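Local coordinates for interphotoreceptor retinoid-binding protein (Xenopus laevis, PDB 1J7X) that probably binds retinoids and fatty acids in the space between photoreceptors and pigment epithelium and helps carry them across, at residues 59-71 with 248-262. Sequence-based numbering, arbitrary orientation.
Sequences EDPRLVLKSKTDT and PFGDTQLSVTVPIIN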
loop_
_atom_site.group_PDB
_atom_site.type_symbol
_atom_site.label_atom_id
_atom_site.label_comp_id
_atom_site.label_asym_id
_atom_site.label_seq_id
_atom_site.Cartn_x
_atom_site.Cartn_y
_atom_site.Cartn_z
ATOM N N GLU A 59 -3.891 -15.633 -12.488
ATOM C CA GLU A 59 -2.805 -15.569 -11.534
ATOM C C GLU A 59 -2.821 -14.278 -10.817
ATOM O O GLU A 59 -1.770 -13.668 -10.586
ATOM C CB GLU A 59 -1.443 -15.848 -12.157
ATOM C CG GLU A 59 -1.355 -17.295 -12.719
ATOM C CD GLU A 59 0.114 -17.609 -13.171
ATOM O OE1 GLU A 59 0.806 -16.706 -13.620
ATOM O OE2 GLU A 59 0.571 -18.723 -13.023
ATOM N N ASP A 60 -4.013 -13.803 -10.525
ATOM C CA ASP A 60 -4.253 -12.543 -9.857
ATOM C C ASP A 60 -5.108 -12.782 -8.684
ATOM O O ASP A 60 -6.349 -12.632 -8.741
ATOM C CB ASP A 60 -4.904 -11.572 -10.858
ATOM C CG ASP A 60 -5.079 -10.196 -10.337
ATOM O OD1 ASP A 60 -4.841 -9.904 -9.156
ATOM O OD2 ASP A 60 -5.506 -9.248 -11.101
ATOM N N PRO A 61 -4.479 -12.951 -7.507
ATOM C CA PRO A 61 -5.198 -13.160 -6.255
ATOM C C PRO A 61 -6.187 -12.047 -5.782
ATOM O O PRO A 61 -7.006 -12.300 -4.902
ATOM C CB PRO A 61 -4.051 -13.324 -5.178
ATOM C CG PRO A 61 -2.858 -13.631 -5.925
ATOM C CD PRO A 61 -3.018 -12.958 -7.332
ATOM N N ARG A 62 -6.105 -10.876 -6.392
ATOM C CA ARG A 62 -6.953 -9.757 -6.025
ATOM C C ARG A 62 -8.408 -9.963 -6.503
ATOM O O ARG A 62 -9.332 -9.458 -5.913
ATOM C CB ARG A 62 -6.381 -8.464 -6.603
ATOM C CG ARG A 62 -4.968 -8.084 -6.187
ATOM C CD ARG A 62 -4.457 -6.911 -6.930
ATOM N NE ARG A 62 -4.437 -7.189 -8.372
ATOM C CZ ARG A 62 -4.331 -6.280 -9.283
ATOM N NH1 ARG A 62 -4.024 -5.031 -8.956
ATOM N NH2 ARG A 62 -4.474 -6.630 -10.538
ATOM N N LEU A 63 -8.578 -10.721 -7.600
ATOM C CA LEU A 63 -9.837 -11.004 -8.208
ATOM C C LEU A 63 -10.331 -12.228 -7.530
ATOM O O LEU A 63 -9.820 -13.342 -7.744
ATOM C CB LEU A 63 -9.628 -11.255 -9.713
ATOM C CG LEU A 63 -10.767 -11.749 -10.519
ATOM C CD1 LEU A 63 -11.865 -10.690 -10.397
ATOM C CD2 LEU A 63 -10.372 -12.020 -11.994
ATOM N N VAL A 64 -11.372 -12.075 -6.732
ATOM C CA VAL A 64 -11.924 -13.184 -6.022
ATOM C C VAL A 64 -13.416 -13.096 -5.668
ATOM O O VAL A 64 -13.925 -12.030 -5.264
ATOM C CB VAL A 64 -11.122 -13.448 -4.695
ATOM C CG1 VAL A 64 -10.960 -12.165 -3.962
ATOM C CG2 VAL A 64 -11.734 -14.548 -3.830
ATOM N N LEU A 65 -14.086 -14.194 -5.884
ATOM C CA LEU A 65 -15.476 -14.326 -5.512
ATOM C C LEU A 65 -15.542 -14.751 -4.087
ATOM O O LEU A 65 -14.855 -15.700 -3.664
ATOM C CB LEU A 65 -16.222 -15.349 -6.340
ATOM C CG LEU A 65 -16.635 -14.899 -7.765
ATOM C CD1 LEU A 65 -15.576 -15.010 -8.791
ATOM C CD2 LEU A 65 -17.861 -15.776 -8.307
ATOM N N LYS A 66 -16.389 -14.070 -3.341
ATOM C CA LYS A 66 -16.490 -14.427 -1.943
ATOM C C LYS A 66 -17.979 -14.250 -1.468
ATOM O O LYS A 66 -18.812 -13.604 -2.141
ATOM C CB LYS A 66 -15.663 -13.483 -1.092
ATOM C CG LYS A 66 -14.155 -13.568 -1.303
ATOM C CD LYS A 66 -13.466 -12.632 -0.311
ATOM C CE LYS A 66 -12.009 -12.712 -0.446
ATOM N NZ LYS A 66 -11.371 -11.782 0.547
ATOM N N SER A 67 -18.254 -14.775 -0.289
ATOM C CA SER A 67 -19.604 -14.555 0.282
ATOM C C SER A 67 -19.663 -13.053 0.574
ATOM O O SER A 67 -18.652 -12.476 0.886
ATOM C CB SER A 67 -19.746 -15.400 1.563
ATOM O OG SER A 67 -20.802 -14.879 2.326
ATOM N N LYS A 68 -20.809 -12.402 0.407
ATOM C CA LYS A 68 -20.979 -10.988 0.657
ATOM C C LYS A 68 -20.617 -10.678 2.076
ATOM O O LYS A 68 -20.242 -9.589 2.381
ATOM C CB LYS A 68 -22.410 -10.541 0.379
ATOM C CG LYS A 68 -22.785 -10.506 -1.057
ATOM C CD LYS A 68 -24.231 -9.978 -1.266
ATOM C CE LYS A 68 -24.660 -10.000 -2.721
ATOM N NZ LYS A 68 -26.098 -9.529 -2.871
ATOM N N THR A 69 -20.649 -11.691 2.926
ATOM C CA THR A 69 -20.293 -11.550 4.306
ATOM C C THR A 69 -18.843 -11.127 4.510
ATOM O O THR A 69 -18.574 -10.330 5.405
ATOM C CB THR A 69 -20.553 -12.873 5.040
ATOM O OG1 THR A 69 -21.962 -12.963 5.302
ATOM C CG2 THR A 69 -19.933 -12.825 6.386
ATOM N N ASP A 70 -17.925 -11.660 3.702
ATOM C CA ASP A 70 -16.501 -11.348 3.808
ATOM C C ASP A 70 -16.067 -10.186 2.911
ATOM O O ASP A 70 -14.930 -10.134 2.462
ATOM C CB ASP A 70 -15.683 -12.584 3.459
ATOM C CG ASP A 70 -16.042 -13.781 4.289
ATOM O OD1 ASP A 70 -15.973 -13.672 5.535
ATOM O OD2 ASP A 70 -16.357 -14.886 3.803
ATOM N N THR A 71 -16.952 -9.227 2.698
ATOM C CA THR A 71 -16.656 -8.060 1.858
ATOM C C THR A 71 -16.205 -6.863 2.684
ATOM O O THR A 71 -17.037 -6.051 3.125
ATOM C CB THR A 71 -17.906 -7.621 1.126
ATOM O OG1 THR A 71 -18.973 -7.422 2.089
ATOM C CG2 THR A 71 -18.373 -8.702 0.166
ATOM N N PRO A 248 -21.523 -6.833 -5.961
ATOM C CA PRO A 248 -22.388 -7.866 -5.459
ATOM C C PRO A 248 -23.049 -8.511 -6.620
ATOM O O PRO A 248 -23.061 -7.920 -7.711
ATOM C CB PRO A 248 -23.398 -7.070 -4.594
ATOM C CG PRO A 248 -23.555 -5.858 -5.410
ATOM C CD PRO A 248 -22.103 -5.509 -5.781
ATOM N N PHE A 249 -23.397 -9.755 -6.446
ATOM C CA PHE A 249 -24.108 -10.476 -7.499
ATOM C C PHE A 249 -25.570 -10.420 -7.099
ATOM O O PHE A 249 -25.970 -11.137 -6.144
ATOM C CB PHE A 249 -23.681 -11.954 -7.587
ATOM C CG PHE A 249 -22.295 -12.160 -8.240
ATOM C CD1 PHE A 249 -22.099 -11.868 -9.558
ATOM C CD2 PHE A 249 -21.229 -12.565 -7.497
ATOM C CE1 PHE A 249 -20.846 -11.964 -10.128
ATOM C CE2 PHE A 249 -19.996 -12.745 -8.057
ATOM C CZ PHE A 249 -19.817 -12.407 -9.390
ATOM N N GLY A 250 -26.325 -9.587 -7.788
ATOM C CA GLY A 250 -27.767 -9.498 -7.548
ATOM C C GLY A 250 -28.400 -10.867 -7.414
ATOM O O GLY A 250 -28.022 -11.847 -8.134
ATOM N N ASP A 251 -29.305 -10.960 -6.431
ATOM C CA ASP A 251 -30.066 -12.156 -6.121
ATOM C C ASP A 251 -29.276 -13.260 -5.492
ATOM O O ASP A 251 -29.712 -14.419 -5.508
ATOM C CB ASP A 251 -30.773 -12.663 -7.410
ATOM C CG ASP A 251 -31.636 -11.558 -8.092
ATOM O OD1 ASP A 251 -31.085 -10.693 -8.840
ATOM O OD2 ASP A 251 -32.881 -11.491 -7.905
ATOM N N THR A 252 -28.118 -12.929 -4.912
ATOM C CA THR A 252 -27.313 -13.985 -4.319
ATOM C C THR A 252 -26.654 -13.485 -3.085
ATOM O O THR A 252 -26.683 -12.321 -2.823
ATOM C CB THR A 252 -26.179 -14.400 -5.243
ATOM O OG1 THR A 252 -25.122 -13.428 -5.148
ATOM C CG2 THR A 252 -26.662 -14.465 -6.738
ATOM N N GLN A 253 -26.043 -14.399 -2.367
ATOM C CA GLN A 253 -25.271 -14.124 -1.166
ATOM C C GLN A 253 -23.756 -14.011 -1.510
ATOM O O GLN A 253 -22.915 -14.241 -0.635
ATOM C CB GLN A 253 -25.456 -15.270 -0.154
ATOM C CG GLN A 253 -26.936 -15.483 0.412
ATOM C CD GLN A 253 -27.477 -14.291 1.165
ATOM O OE1 GLN A 253 -28.206 -13.472 0.605
ATOM N NE2 GLN A 253 -27.126 -14.195 2.456
ATOM N N LEU A 254 -23.478 -13.802 -2.785
ATOM C CA LEU A 254 -22.076 -13.730 -3.316
ATOM C C LEU A 254 -21.739 -12.434 -3.841
ATOM O O LEU A 254 -22.568 -11.663 -4.241
ATOM C CB LEU A 254 -21.837 -14.751 -4.459
ATOM C CG LEU A 254 -21.819 -16.199 -4.018
ATOM C CD1 LEU A 254 -21.646 -17.097 -5.277
ATOM C CD2 LEU A 254 -20.765 -16.470 -3.058
ATOM N N SER A 255 -20.436 -12.145 -3.847
ATOM C CA SER A 255 -19.949 -10.937 -4.462
ATOM C C SER A 255 -18.602 -11.191 -5.088
ATOM O O SER A 255 -17.983 -12.305 -4.852
ATOM C CB SER A 255 -19.822 -9.841 -3.438
ATOM O OG SER A 255 -18.723 -10.174 -2.627
ATOM N N VAL A 256 -18.182 -10.256 -5.919
ATOM C CA VAL A 256 -16.842 -10.343 -6.492
ATOM C C VAL A 256 -15.984 -9.091 -6.243
ATOM O O VAL A 256 -16.386 -7.973 -6.457
ATOM C CB VAL A 256 -16.863 -10.759 -8.004
ATOM C CG1 VAL A 256 -17.414 -9.601 -8.836
ATOM C CG2 VAL A 256 -15.461 -11.086 -8.531
ATOM N N THR A 257 -14.743 -9.257 -5.737
ATOM C CA THR A 257 -13.817 -8.172 -5.593
ATOM C C THR A 257 -12.934 -8.182 -6.739
ATOM O O THR A 257 -12.376 -9.242 -7.114
ATOM C CB THR A 257 -12.889 -8.332 -4.318
ATOM O OG1 THR A 257 -13.684 -8.424 -3.170
ATOM C CG2 THR A 257 -11.984 -7.103 -4.152
ATOM N N VAL A 258 -12.924 -7.048 -7.394
ATOM C CA VAL A 258 -12.178 -6.872 -8.624
ATOM C C VAL A 258 -11.147 -5.773 -8.595
ATOM O O VAL A 258 -11.454 -4.625 -8.245
ATOM C CB VAL A 258 -13.170 -6.589 -9.807
ATOM C CG1 VAL A 258 -12.409 -6.431 -11.073
ATOM C CG2 VAL A 258 -14.178 -7.690 -9.901
ATOM N N PRO A 259 -9.884 -6.087 -8.913
ATOM C CA PRO A 259 -8.909 -5.021 -8.940
ATOM C C PRO A 259 -9.161 -4.123 -10.107
ATOM O O PRO A 259 -9.258 -4.632 -11.167
ATOM C CB PRO A 259 -7.581 -5.760 -9.068
ATOM C CG PRO A 259 -7.978 -7.046 -9.806
ATOM C CD PRO A 259 -9.263 -7.396 -9.186
ATOM N N ILE A 260 -9.415 -2.843 -9.873
ATOM C CA ILE A 260 -9.670 -1.899 -10.953
ATOM C C ILE A 260 -8.432 -1.105 -11.270
ATOM O O ILE A 260 -8.361 -0.408 -12.255
ATOM C CB ILE A 260 -10.787 -0.943 -10.582
ATOM C CG1 ILE A 260 -10.314 -0.054 -9.374
ATOM C CG2 ILE A 260 -12.092 -1.666 -10.198
ATOM C CD1 ILE A 260 -11.283 1.069 -9.038
ATOM N N ILE A 261 -7.379 -1.239 -10.463
ATOM C CA ILE A 261 -6.195 -0.508 -10.719
ATOM C C ILE A 261 -5.004 -1.381 -10.743
ATOM O O ILE A 261 -4.864 -2.284 -9.854
ATOM C CB ILE A 261 -6.038 0.499 -9.516
ATOM C CG1 ILE A 261 -6.961 1.681 -9.682
ATOM C CG2 ILE A 261 -4.621 0.966 -9.407
ATOM C CD1 ILE A 261 -7.145 2.532 -8.468
ATOM N N ASN A 262 -4.066 -1.117 -11.611
ATOM C CA ASN A 262 -2.809 -1.832 -11.632
ATOM C C ASN A 262 -1.767 -0.845 -11.174
ATOM O O ASN A 262 -1.868 0.379 -11.503
ATOM C CB ASN A 262 -2.465 -2.402 -13.052
ATOM C CG ASN A 262 -2.888 -3.869 -13.182
ATOM O OD1 ASN A 262 -3.046 -4.571 -12.125
ATOM N ND2 ASN A 262 -3.259 -4.286 -14.361
HETATM O O HOH W 1 -15.682 -11.024 -3.134
#
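Strand 64-67 pairs antiparallel with strand 254-259, joining the N-terminal helical region to the antiparallel sheet. Val64 and Thr257 form one hydrogen-bonded pair, with Val64 N 3.0 Å from Thr257 O, and Lys66 and Ser255 form the next. Ser67 and Leu254 form the last pair; just beyond it Lys68 N donates to Gln253 O. Water 1 donates to Val64 O and is hydrogen-bonded to the hydroxyls of Ser255 and Thr257. Leu65 and Val256 make the non-hydrogen-bonded pair between. Leu65 CD2 lies 3.7 Å from Phe249 CE2, its side chain crossing that of Phe249 at about a right angle.

Long basic side chains bind beyond both ends of the paired strands. The Lys68 chain is extended beyond CG and passes over Leu254 O, and Lys68 NZ reaches Thr252 O (2.9 Å) at the turn 249-252. At the other end, Pro259 CB sits 3.3 Å above the centre of the Arg62 guanidinium plane. A bend at chi3 (-60°) turns this group side-on to Asp60, in a salt bridge in which Arg62 NE bonds Asp60 OD1 and Arg62 NH2 bonds Asp60 OD2, both at 2.9 Å. Arg62 NH2 also donates to Asn262 OD1 (3.0 Å), with guanidinium and amide nearly coplanar. NH1 adds a weak bond to Ile261 O. A methionine in place of Arg62 would probably leave the Asp60 carboxylate without its counter-charge and Asn262 OD1 without this donor.

Tyr19 OH also bonds Asp60 OD2. Leu65 packs on helix 43-58, while Leu63 and Phe249 rest on helix 2-18. Strand 244-248 also pairs with strand 254-265, through Val256 and Val258.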